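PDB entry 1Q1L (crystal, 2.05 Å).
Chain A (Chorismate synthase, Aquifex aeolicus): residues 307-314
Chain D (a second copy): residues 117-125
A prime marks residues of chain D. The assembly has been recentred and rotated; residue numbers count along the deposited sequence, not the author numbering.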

ATOM      1  N   THR A 307       2.139   0.106  25.529  1.00 28.38           N
ATOM      2  CA  THR A 307       1.014   0.069  24.601  1.00 29.37           C
ATOM      3  C   THR A 307      -0.214  -0.565  25.253  1.00 30.99           C
ATOM      4  O   THR A 307      -0.100  -1.521  26.021  1.00 32.80           O
ATOM      5  N   GLU A 308      -1.381  -0.013  24.946  1.00 32.27           N
ATOM      6  CA  GLU A 308      -2.658  -0.495  25.467  1.00 35.98           C
ATOM      7  C   GLU A 308      -3.685  -0.496  24.340  1.00 37.12           C
ATOM      8  O   GLU A 308      -3.977   0.554  23.764  1.00 37.06           O
ATOM      9  N   GLY A 309      -4.228  -1.668  24.029  1.00 37.11           N
ATOM     10  CA  GLY A 309      -5.237  -1.764  22.987  1.00 37.80           C
ATOM     11  C   GLY A 309      -4.840  -1.263  21.609  1.00 38.45           C
ATOM     12  O   GLY A 309      -5.657  -0.672  20.903  1.00 39.35           O
ATOM     13  N   GLY A 310      -3.589  -1.493  21.225  1.00 37.23           N
ATOM     14  CA  GLY A 310      -3.130  -1.067  19.916  1.00 36.21           C
ATOM     15  C   GLY A 310      -2.599   0.354  19.837  1.00 33.71           C
ATOM     16  O   GLY A 310      -2.116   0.776  18.788  1.00 32.22           O
ATOM     17  N   ILE A 311      -2.669   1.085  20.944  1.00 32.39           N
ATOM     18  CA  ILE A 311      -2.199   2.466  20.972  1.00 32.15           C
ATOM     19  C   ILE A 311      -1.111   2.657  22.033  1.00 32.55           C
ATOM     20  O   ILE A 311      -1.128   1.978  23.063  1.00 30.33           O
ATOM     21  N   THR A 312      -0.170   3.575  21.784  1.00 30.32           N
ATOM     22  CA  THR A 312       0.888   3.845  22.755  1.00 29.30           C
ATOM     23  C   THR A 312       0.318   4.481  24.025  1.00 32.52           C
ATOM     24  O   THR A 312      -0.681   5.215  23.971  1.00 27.51           O
ATOM     25  N   ASN A 313       1.002   4.202  25.140  1.00 30.46           N
ATOM     26  CA  ASN A 313       0.653   4.628  26.505  1.00 33.46           C
ATOM     27  C   ASN A 313       1.192   5.942  27.039  1.00 30.57           C
ATOM     28  O   ASN A 313       0.592   6.564  27.912  1.00 31.05           O
ATOM     29  N   GLY A 314       2.354   6.336  26.556  1.00 30.33           N
ATOM     30  CA  GLY A 314       2.975   7.527  27.073  1.00 28.45           C
ATOM     31  C   GLY A 314       4.073   6.961  27.945  1.00 29.53           C
ATOM     32  O   GLY A 314       5.038   7.645  28.252  1.00 33.28           O
TER
ATOM     33  N   ALA D 117      -7.771  -0.189  24.685  1.00 81.25           N
ATOM     34  CA  ALA D 117      -7.574   1.041  23.924  1.00 80.78           C
ATOM     35  C   ALA D 117      -8.219   2.231  24.630  1.00 80.18           C
ATOM     36  O   ALA D 117      -7.925   3.385  24.313  1.00 80.18           O
ATOM     37  N   ASP D 118      -9.091   1.941  25.591  1.00 79.02           N
ATOM     38  CA  ASP D 118      -9.786   2.980  26.343  1.00 76.66           C
ATOM     39  C   ASP D 118      -8.813   3.999  26.922  1.00 74.23           C
ATOM     40  O   ASP D 118      -7.691   3.656  27.298  1.00 75.57           O
ATOM     41  N   LEU D 119      -9.259   5.251  26.983  1.00 69.99           N
ATOM     42  CA  LEU D 119      -8.462   6.363  27.499  1.00 66.00           C
ATOM     43  C   LEU D 119      -7.431   6.803  26.470  1.00 62.93           C
ATOM     44  O   LEU D 119      -7.526   7.908  25.938  1.00 62.47           O
ATOM     45  N   SER D 120      -6.446   5.953  26.188  1.00 59.43           N
ATOM     46  CA  SER D 120      -5.440   6.296  25.188  1.00 57.24           C
ATOM     47  C   SER D 120      -6.192   6.628  23.902  1.00 54.45           C
ATOM     48  O   SER D 120      -5.880   7.603  23.213  1.00 52.22           O
ATOM     49  N   GLY D 121      -7.195   5.810  23.598  1.00 51.57           N
ATOM     50  CA  GLY D 121      -8.002   6.038  22.418  1.00 48.45           C
ATOM     51  C   GLY D 121      -8.798   7.308  22.634  1.00 46.95           C
ATOM     52  O   GLY D 121      -8.992   8.092  21.706  1.00 44.47           O
ATOM     53  N   GLY D 122      -9.252   7.510  23.870  1.00 45.50           N
ATOM     54  CA  GLY D 122     -10.022   8.696  24.200  1.00 45.39           C
ATOM     55  C   GLY D 122      -9.199   9.946  23.961  1.00 44.87           C
ATOM     56  O   GLY D 122      -9.690  10.931  23.407  1.00 45.44           O
ATOM     57  N   ILE D 123      -7.942   9.903  24.383  1.00 43.47           N
ATOM     58  CA  ILE D 123      -7.035  11.026  24.198  1.00 44.15           C
ATOM     59  C   ILE D 123      -6.746  11.177  22.710  1.00 43.76           C
ATOM     60  O   ILE D 123      -6.822  12.275  22.156  1.00 43.99           O
ATOM     61  N   LYS D 124      -6.420  10.058  22.070  1.00 41.88           N
ATOM     62  CA  LYS D 124      -6.113  10.042  20.649  1.00 41.03           C
ATOM     63  C   LYS D 124      -7.219  10.665  19.804  1.00 42.18           C
ATOM     64  O   LYS D 124      -6.974  11.608  19.052  1.00 42.70           O
ATOM     65  N   TYR D 125      -8.438  10.149  19.934  1.00 42.16           N
ATOM     66  CA  TYR D 125      -9.561  10.652  19.157  1.00 43.39           C
ATOM     67  C   TYR D 125     -10.386  11.749  19.828  1.00 44.78           C
ATOM     68  O   TYR D 125     -11.491  12.066  19.378  1.00 43.33           O
TER

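No clear direct hydrogen bond joins these two stretches; shape does most of the work, and the one bridge that can be identified runs through a water. A tight type I' hairpin from Glu308 to Ile311 lies against the start of a short helix. Of its two turn glycines, Gly309 sits so close to Ala117′ that an ideal CB would come 2.0 Å from Ala117′ N, and its positive phi favours glycine as well. Gly309 O then rests 3.4 Å from Ala117′ CB.

Ile311 supplies the main apolar wedge. It points toward the helix as an m,t rotamer, extending CD1 to 3.5 Å from Gly121′ CA; an ideal CB there would clash with Ala117′ O of its own chain, at 2.8 Å, and not with the isoleucine. The same CD1 lies 4.3 Å from Ala117′ CB and 4.0 Å from CD of Lys124′, whose aliphatic chain (t,t,t,p) flanks it while NZ bonds elsewhere in the structure. Ile311 CG2 meets Ser120′ CB at 4.0 Å.

Ser120′, chi1 m, points inward and carries OG to 3.7 Å from Thr312 O and 3.4 Å from Asn313 ND2. Glu308, m,t with chi3 near 177°, also points across; its OE2 accepts a weak 3.4 Å hydrogen bond from water 1, which donates to Asp118′ O at 2.9 Å.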

ATOM      1  CB  THR A 307       1.353  -0.725  23.305  1.00 29.92           C
ATOM      2  OG1 THR A 307       1.021  -2.106  23.483  1.00 32.69           O
ATOM      3  CG2 THR A 307       2.847  -0.613  22.973  1.00 27.57           C
ATOM      4  CB  GLU A 308      -3.185   0.426  26.571  1.00 38.56           C
ATOM      5  CG  GLU A 308      -2.411   0.421  27.874  1.00 44.53           C
ATOM      6  CD  GLU A 308      -2.943   1.455  28.857  1.00 47.94           C
ATOM      7  OE1 GLU A 308      -2.429   1.530  29.995  1.00 47.66           O
ATOM      8  OE2 GLU A 308      -3.877   2.202  28.480  1.00 50.13           O
ATOM      9  CB  ILE A 311      -3.375   3.422  21.285  1.00 35.28           C
ATOM     10  CG1 ILE A 311      -4.513   3.203  20.280  1.00 36.18           C
ATOM     11  CG2 ILE A 311      -2.915   4.855  21.228  1.00 38.01           C
ATOM     12  CD1 ILE A 311      -5.803   3.924  20.654  1.00 37.10           C
ATOM     13  CB  THR A 312       1.985   4.774  22.194  1.00 29.65           C
ATOM     14  OG1 THR A 312       1.391   5.954  21.641  1.00 27.83           O
ATOM     15  CG2 THR A 312       2.796   4.047  21.126  1.00 28.47           C
ATOM     16  CB  ASN A 313       1.123   3.556  27.504  1.00 31.34           C
ATOM     17  CG  ASN A 313      -0.012   2.837  28.139  1.00 37.79           C
ATOM     18  OD1 ASN A 313       0.182   1.926  28.944  1.00 37.66           O
ATOM     19  ND2 ASN A 313      -1.223   3.242  27.785  1.00 40.60           N
TER
ATOM     20  CB  ALA D 117      -8.158   0.885  22.521  1.00 80.69           C
ATOM     21  CB  ASP D 118     -10.614   2.355  27.471  1.00 78.35           C
ATOM     22  CG  ASP D 118     -11.650   1.368  26.956  1.00 80.02           C
ATOM     23  OD1 ASP D 118     -12.624   1.086  27.688  1.00 80.70           O
ATOM     24  OD2 ASP D 118     -11.486   0.864  25.823  1.00 80.44           O
ATOM     25  CB  LEU D 119      -7.770   5.988  28.817  1.00 65.46           C
ATOM     26  CG  LEU D 119      -6.953   7.101  29.483  1.00 65.56           C
ATOM     27  CD1 LEU D 119      -7.788   8.372  29.599  1.00 64.18           C
ATOM     28  CD2 LEU D 119      -6.486   6.636  30.857  1.00 65.50           C
ATOM     29  CB  SER D 120      -4.487   5.122  24.950  1.00 57.34           C
ATOM     30  OG  SER D 120      -3.662   4.907  26.080  1.00 59.22           O
ATOM     31  CB  ILE D 123      -5.703  10.796  24.942  1.00 44.97           C
ATOM     32  CG1 ILE D 123      -5.939  10.846  26.455  1.00 45.51           C
ATOM     33  CG2 ILE D 123      -4.676  11.845  24.519  1.00 44.54           C
ATOM     34  CD1 ILE D 123      -4.709  10.549  27.274  1.00 46.04           C
ATOM     35  CB  LYS D 124      -5.860   8.605  20.187  1.00 38.00           C
ATOM     36  CG  LYS D 124      -5.472   8.491  18.720  1.00 37.73           C
ATOM     37  CD  LYS D 124      -5.217   7.044  18.303  1.00 33.00           C
ATOM     38  CE  LYS D 124      -4.891   6.950  16.810  1.00 37.59           C
ATOM     39  NZ  LYS D 124      -3.720   7.788  16.412  1.00 30.58           N
ATOM     40  CB  TYR D 125     -10.471   9.491  18.758  1.00 44.64           C
ATOM     41  CG  TYR D 125      -9.823   8.536  17.782  1.00 45.55           C
ATOM     42  CD1 TYR D 125      -9.012   7.490  18.226  1.00 45.52           C
ATOM     43  CD2 TYR D 125      -9.975   8.713  16.407  1.00 45.50           C
ATOM     44  CE1 TYR D 125      -8.368   6.643  17.319  1.00 47.13           C
ATOM     45  CE2 TYR D 125      -9.336   7.879  15.496  1.00 47.27           C
ATOM     46  CZ  TYR D 125      -8.534   6.848  15.954  1.00 47.16           C
ATOM     47  OH  TYR D 125      -7.896   6.035  15.046  1.00 46.04           O
TER
HETATM   48  O   HOH W   1      -6.809   2.907  29.966  1.00 64.41           O